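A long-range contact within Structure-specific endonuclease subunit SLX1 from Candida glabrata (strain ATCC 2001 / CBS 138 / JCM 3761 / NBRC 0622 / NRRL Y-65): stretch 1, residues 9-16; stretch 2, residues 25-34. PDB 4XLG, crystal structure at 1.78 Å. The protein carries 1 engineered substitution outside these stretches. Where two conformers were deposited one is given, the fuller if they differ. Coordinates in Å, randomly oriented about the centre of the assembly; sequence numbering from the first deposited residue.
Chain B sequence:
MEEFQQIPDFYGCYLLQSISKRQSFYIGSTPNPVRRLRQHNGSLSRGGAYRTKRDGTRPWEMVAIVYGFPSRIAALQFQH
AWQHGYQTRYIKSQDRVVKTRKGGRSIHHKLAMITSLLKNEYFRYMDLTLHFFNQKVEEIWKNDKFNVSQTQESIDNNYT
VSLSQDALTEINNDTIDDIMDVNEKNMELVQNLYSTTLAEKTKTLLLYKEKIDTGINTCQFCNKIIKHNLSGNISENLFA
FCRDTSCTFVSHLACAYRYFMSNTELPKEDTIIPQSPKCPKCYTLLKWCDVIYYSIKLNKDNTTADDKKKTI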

ATOM      1  N   ASP B   9       0.503  -9.770  -2.401  1.00 23.06           N
ATOM      2  CA  ASP B   9       1.437  -9.685  -3.518  1.00 21.74           C
ATOM      3  C   ASP B   9       1.115  -8.490  -4.393  1.00 22.15           C
ATOM      4  O   ASP B   9       2.006  -7.830  -4.893  1.00 23.48           O
ATOM      5  N   PHE B  10      -0.169  -8.289  -4.654  1.00 21.33           N
ATOM      6  CA  PHE B  10      -0.629  -7.131  -5.394  1.00 20.68           C
ATOM      7  C   PHE B  10      -1.998  -6.739  -4.908  1.00 21.10           C
ATOM      8  O   PHE B  10      -2.875  -7.588  -4.794  1.00 21.59           O
ATOM      9  N   TYR B  11      -2.207  -5.456  -4.601  1.00 19.86           N
ATOM     10  CA  TYR B  11      -3.583  -5.042  -4.327  1.00 19.98           C
ATOM     11  C   TYR B  11      -3.601  -3.588  -4.781  1.00 22.47           C
ATOM     12  O   TYR B  11      -2.759  -2.785  -4.324  1.00 20.87           O
ATOM     13  N   GLY B  12      -4.545  -3.235  -5.654  1.00 20.20           N
ATOM     14  CA  GLY B  12      -4.473  -1.900  -6.221  1.00 18.94           C
ATOM     15  C   GLY B  12      -5.869  -1.294  -6.286  1.00 22.02           C
ATOM     16  O   GLY B  12      -6.879  -2.002  -6.360  1.00 24.34           O
ATOM     17  N   CYS B  13      -5.894   0.033  -6.237  1.00 19.72           N
ATOM     18  CA  CYS B  13      -7.121   0.819  -6.452  0.74 21.12           C
ATOM     19  C   CYS B  13      -7.007   1.477  -7.818  1.00 20.60           C
ATOM     20  O   CYS B  13      -6.091   2.262  -8.034  1.00 22.09           O
ATOM     21  N   TYR B  14      -7.963   1.190  -8.699  1.00 20.51           N
ATOM     22  CA  TYR B  14      -7.863   1.585 -10.107  1.00 19.60           C
ATOM     23  C   TYR B  14      -8.904   2.592 -10.480  1.00 18.74           C
ATOM     24  O   TYR B  14      -9.984   2.693  -9.881  1.00 20.40           O
ATOM     25  N   LEU B  15      -8.537   3.371 -11.510  1.00 18.68           N
ATOM     26  CA  LEU B  15      -9.487   4.312 -12.119  1.00 20.42           C
ATOM     27  C   LEU B  15      -9.729   3.884 -13.574  1.00 20.00           C
ATOM     28  O   LEU B  15      -8.758   3.695 -14.336  1.00 19.36           O
ATOM     29  N   LEU B  16     -10.999   3.684 -13.919  1.00 20.32           N
ATOM     30  CA  LEU B  16     -11.381   3.346 -15.302  1.00 20.74           C
ATOM     31  C   LEU B  16     -11.989   4.585 -15.915  1.00 19.35           C
ATOM     32  O   LEU B  16     -12.643   5.355 -15.236  1.00 20.79           O
ATOM     33  N   PHE B  25     -16.474   7.423 -15.489  1.00 23.55           N
ATOM     34  CA  PHE B  25     -15.350   6.838 -14.720  1.00 21.43           C
ATOM     35  C   PHE B  25     -15.851   5.801 -13.740  1.00 21.46           C
ATOM     36  O   PHE B  25     -17.051   5.811 -13.357  1.00 25.43           O
ATOM     37  N   TYR B  26     -14.917   4.987 -13.248  1.00 22.15           N
ATOM     38  CA  TYR B  26     -15.260   3.975 -12.269  1.00 25.87           C
ATOM     39  C   TYR B  26     -14.061   3.795 -11.392  1.00 21.59           C
ATOM     40  O   TYR B  26     -12.947   3.704 -11.911  1.00 22.91           O
ATOM     41  N   ILE B  27     -14.286   3.682 -10.085  1.00 21.37           N
ATOM     42  CA  ILE B  27     -13.143   3.393  -9.198  1.00 20.07           C
ATOM     43  C   ILE B  27     -13.370   2.085  -8.449  1.00 18.67           C
ATOM     44  O   ILE B  27     -14.485   1.877  -7.897  1.00 21.61           O
ATOM     45  N   GLY B  28     -12.360   1.201  -8.391  1.00 19.04           N
ATOM     46  CA  GLY B  28     -12.553  -0.005  -7.564  1.00 18.40           C
ATOM     47  C   GLY B  28     -11.209  -0.472  -7.038  1.00 21.49           C
ATOM     48  O   GLY B  28     -10.212   0.232  -7.172  1.00 21.40           O
ATOM     49  N   SER B  29     -11.182  -1.640  -6.387  1.00 21.10           N
ATOM     50  CA  SER B  29      -9.911  -2.152  -5.883  1.00 20.51           C
ATOM     51  C   SER B  29      -9.884  -3.636  -6.150  1.00 22.48           C
ATOM     52  O   SER B  29     -10.945  -4.283  -6.223  1.00 21.39           O
ATOM     53  N   THR B  30      -8.677  -4.172  -6.303  1.00 19.18           N
ATOM     54  CA  THR B  30      -8.564  -5.588  -6.702  1.00 18.14           C
ATOM     55  C   THR B  30      -7.168  -6.166  -6.437  1.00 19.92           C
ATOM     56  O   THR B  30      -6.185  -5.456  -6.568  1.00 20.63           O
ATOM     57  N   PRO B  31      -7.109  -7.474  -6.219  1.00 20.92           N
ATOM     58  CA  PRO B  31      -5.791  -8.144  -6.186  1.00 20.07           C
ATOM     59  C   PRO B  31      -5.337  -8.593  -7.596  1.00 22.42           C
ATOM     60  O   PRO B  31      -4.213  -9.085  -7.720  1.00 20.83           O
ATOM     61  N   ASN B  32      -6.204  -8.490  -8.616  1.00 19.29           N
ATOM     62  CA  ASN B  32      -5.860  -8.938  -9.959  1.00 18.80           C
ATOM     63  C   ASN B  32      -6.576  -8.008 -10.945  1.00 18.51           C
ATOM     64  O   ASN B  32      -7.727  -8.247 -11.296  1.00 19.31           O
ATOM     65  N   PRO B  33      -5.859  -7.001 -11.400  1.00 19.51           N
ATOM     66  CA  PRO B  33      -6.484  -5.976 -12.261  1.00 19.95           C
ATOM     67  C   PRO B  33      -6.768  -6.500 -13.666  1.00 19.06           C
ATOM     68  O   PRO B  33      -7.651  -5.915 -14.339  1.00 19.35           O
ATOM     69  N   VAL B  34      -6.058  -7.549 -14.125  1.00 17.34           N
ATOM     70  CA  VAL B  34      -6.322  -8.069 -15.457  1.00 18.92           C
ATOM     71  C   VAL B  34      -7.694  -8.781 -15.476  1.00 18.91           C
ATOM     72  O   VAL B  34      -8.573  -8.495 -16.317  1.00 20.15           O
TER

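Strands 12-16 and 25-30 of SLX1 pair in an antiparallel sheet, with the side chains of directly paired residues on the same face: Cys13, Leu15, Ile27 and Ser29 lie on one side of the sheet, Tyr14, Leu16, Tyr26 and Thr30 on the other. Phe25 (chi1 m) points sideways; its CB lies 4.1 Å from CD1 of Leu15, while its CA approaches O of Leu16 at 3.1 Å in a CA-H...O contact. Tyr26 (t) pairs with Leu16 through two backbone hydrogen bonds, Leu16 N to Tyr26 O (2.8 Å) and Tyr26 N to Leu16 O (3.0 Å). Its CB packs against CD1 of Leu16 (m, t) at 4.0 Å; the residue is exposed, yet its ring brings CD1 within 4.0 Å of CE1 of Tyr14, and the Tyr14 hydroxyl sits at the edge of the Tyr26 ring. On the other face, Ile27 (m, t) sets CG1 3.7 Å from CD1 of Leu15 (t, p), so that this one leucine methyl touches both Ile27 and Phe25.

Gly28 has no side chain, and Tyr14 fills the space. With chi1 in p, the Tyr14 ring folds across the neighbouring strand, placing Gly28 CA 3.9 Å from the ring centroid and 23° off its normal, a CH-pi contact over the face. An ideal CB on Gly28 would clash with Tyr14 OH at 2.5 Å. Backbone hydrogen bonds hold the pair in register, Tyr14 N to Gly28 O at 2.9 Å and Gly28 N to Tyr14 O at 3.2 Å.

Ser29 (p) returns to the face of Cys13, its CB 3.9 Å from SG of Cys13 (m) and 4.1 Å from CE1 of Tyr11, at the edge of that ring. Water 1 links the two hydroxyl groups: it donates to Ser29 OG (2.9 Å) and hydrogen-bonds Tyr11 OH (2.6 Å).

Thr30 (t) directs CG2 to within 3.7 Å of Tyr14 CE2, while its OG1 accepts from Asn32 N (2.9 Å), bracing the turn that follows the strand. Thr30 N donates to Gly12 O (2.8 Å) and Gly12 N to Thr30 O (2.9 Å). Pro31 points its CB sideways, yet its CD meets CZ of Tyr11 at 3.7 Å, with its N over one face of that ring; Tyr11 chi1 lies between wells at -143°. Asn32 (t) points away and caps the helix, OD1 accepting a weak bond from Val34 N (3.0 Å). Pro33 turns back toward stretch 1, its CD 3.7 Å from CE1 of Phe10 (t), whereas Val34 lies out of reach.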

ATOM      1  CB  ASP B   9       1.383 -10.991  -4.367  1.00 23.02           C
ATOM      2  CG  ASP B   9       1.721 -12.221  -3.531  1.00 23.71           C
ATOM      3  OD1 ASP B   9       2.469 -12.117  -2.506  1.00 24.79           O
ATOM      4  OD2 ASP B   9       1.210 -13.300  -3.836  1.00 25.11           O
ATOM      5  CB  PHE B  10      -0.700  -7.445  -6.922  1.00 21.25           C
ATOM      6  CG  PHE B  10      -1.023  -6.200  -7.762  1.00 20.59           C
ATOM      7  CD1 PHE B  10      -2.342  -5.770  -7.963  1.00 22.86           C
ATOM      8  CD2 PHE B  10       0.023  -5.447  -8.252  1.00 21.75           C
ATOM      9  CE1 PHE B  10      -2.624  -4.555  -8.703  1.00 22.53           C
ATOM     10  CE2 PHE B  10      -0.226  -4.250  -9.032  1.00 22.65           C
ATOM     11  CZ  PHE B  10      -1.548  -3.820  -9.246  1.00 22.88           C
ATOM     12  CB  TYR B  11      -3.966  -5.189  -2.815  1.00 19.71           C
ATOM     13  CG  TYR B  11      -5.419  -5.640  -2.674  1.00 20.10           C
ATOM     14  CD1 TYR B  11      -6.497  -4.738  -3.007  1.00 23.74           C
ATOM     15  CD2 TYR B  11      -5.721  -6.942  -2.331  1.00 22.71           C
ATOM     16  CE1 TYR B  11      -7.839  -5.188  -2.939  1.00 20.19           C
ATOM     17  CE2 TYR B  11      -7.034  -7.383  -2.245  1.00 23.61           C
ATOM     18  CZ  TYR B  11      -8.069  -6.498  -2.578  1.00 22.13           C
ATOM     19  OH  TYR B  11      -9.360  -6.977  -2.497  1.00 26.74           O
ATOM     20  CB  CYS B  13      -7.282   1.935  -5.420  0.74 22.82           C
ATOM     21  SG  CYS B  13      -7.680   1.395  -3.767  0.74 23.07           S
ATOM     22  CB  TYR B  14      -7.986   0.362 -11.049  1.00 18.53           C
ATOM     23  CG  TYR B  14      -9.273  -0.475 -10.805  1.00 20.55           C
ATOM     24  CD1 TYR B  14     -10.478  -0.172 -11.471  1.00 19.68           C
ATOM     25  CD2 TYR B  14      -9.265  -1.558  -9.872  1.00 17.45           C
ATOM     26  CE1 TYR B  14     -11.635  -0.931 -11.253  1.00 19.78           C
ATOM     27  CE2 TYR B  14     -10.415  -2.355  -9.670  1.00 20.09           C
ATOM     28  CZ  TYR B  14     -11.604  -1.996 -10.384  1.00 17.82           C
ATOM     29  OH  TYR B  14     -12.724  -2.729 -10.163  1.00 20.85           O
ATOM     30  CB  LEU B  15      -8.905   5.734 -12.074  1.00 20.56           C
ATOM     31  CG  LEU B  15      -9.734   6.809 -12.813  1.00 22.31           C
ATOM     32  CD1 LEU B  15     -11.125   6.993 -12.151  1.00 24.54           C
ATOM     33  CD2 LEU B  15      -8.939   8.141 -12.887  1.00 21.98           C
ATOM     34  CB  LEU B  16     -12.439   2.231 -15.362  1.00 18.60           C
ATOM     35  CG  LEU B  16     -12.154   0.954 -14.558  1.00 17.57           C
ATOM     36  CD1 LEU B  16     -13.386  -0.035 -14.814  1.00 21.64           C
ATOM     37  CD2 LEU B  16     -10.767   0.362 -15.003  1.00 17.56           C
ATOM     38  CB  PHE B  25     -14.632   7.979 -13.929  1.00 25.82           C
ATOM     39  CG  PHE B  25     -14.038   9.036 -14.839  1.00 28.09           C
ATOM     40  CD1 PHE B  25     -12.784   8.817 -15.397  1.00 27.65           C
ATOM     41  CD2 PHE B  25     -14.740  10.198 -15.156  1.00 31.37           C
ATOM     42  CE1 PHE B  25     -12.209   9.745 -16.283  1.00 28.13           C
ATOM     43  CE2 PHE B  25     -14.171  11.151 -16.055  1.00 30.82           C
ATOM     44  CZ  PHE B  25     -12.915  10.914 -16.608  1.00 28.43           C
ATOM     45  CB  TYR B  26     -15.606   2.661 -12.965  1.00 24.63           C
ATOM     46  CG  TYR B  26     -16.115   1.618 -11.985  1.00 28.07           C
ATOM     47  CD1 TYR B  26     -15.229   0.768 -11.343  1.00 25.12           C
ATOM     48  CD2 TYR B  26     -17.462   1.453 -11.759  1.00 40.75           C
ATOM     49  CE1 TYR B  26     -15.676  -0.185 -10.416  1.00 27.55           C
ATOM     50  CE2 TYR B  26     -17.926   0.491 -10.848  1.00 42.42           C
ATOM     51  CZ  TYR B  26     -17.015  -0.335 -10.219  1.00 37.43           C
ATOM     52  OH  TYR B  26     -17.436  -1.282  -9.338  1.00 43.78           O
ATOM     53  CB  ILE B  27     -12.986   4.545  -8.156  1.00 23.05           C
ATOM     54  CG1 ILE B  27     -12.485   5.805  -8.883  1.00 24.10           C
ATOM     55  CG2 ILE B  27     -11.959   4.151  -6.999  1.00 25.15           C
ATOM     56  CD1 ILE B  27     -12.718   7.095  -8.002  1.00 28.50           C
ATOM     57  CB  SER B  29      -9.733  -1.872  -4.365  1.00 23.71           C
ATOM     58  OG  SER B  29     -10.789  -2.424  -3.591  1.00 30.06           O
ATOM     59  CB  THR B  30      -8.866  -5.764  -8.262  1.00 20.11           C
ATOM     60  OG1 THR B  30      -8.836  -7.159  -8.609  1.00 24.02           O
ATOM     61  CG2 THR B  30      -7.875  -4.966  -9.137  1.00 20.17           C
ATOM     62  CB  PRO B  31      -6.044  -9.385  -5.293  1.00 21.58           C
ATOM     63  CG  PRO B  31      -7.467  -9.761  -5.626  1.00 23.87           C
ATOM     64  CD  PRO B  31      -8.207  -8.365  -5.765  1.00 19.64           C
ATOM     65  CB  ASN B  32      -6.268 -10.399 -10.210  1.00 19.46           C
ATOM     66  CG  ASN B  32      -5.871 -10.895 -11.595  1.00 22.23           C
ATOM     67  OD1 ASN B  32      -5.646 -10.103 -12.517  1.00 18.95           O
ATOM     68  ND2 ASN B  32      -5.819 -12.202 -11.752  1.00 20.53           N
ATOM     69  CB  PRO B  33      -5.439  -4.833 -12.279  1.00 19.58           C
ATOM     70  CG  PRO B  33      -4.075  -5.593 -12.125  1.00 20.96           C
ATOM     71  CD  PRO B  33      -4.436  -6.721 -11.112  1.00 20.30           C
ATOM     72  CB  VAL B  34      -5.194  -9.075 -15.915  1.00 21.68           C
ATOM     73  CG1 VAL B  34      -5.564  -9.570 -17.328  1.00 23.28           C
ATOM     74  CG2 VAL B  34      -3.821  -8.303 -15.896  1.00 21.62           C
TER
HETATM   75  O   HOH W   1     -11.239  -5.186  -3.013  1.00 31.55           O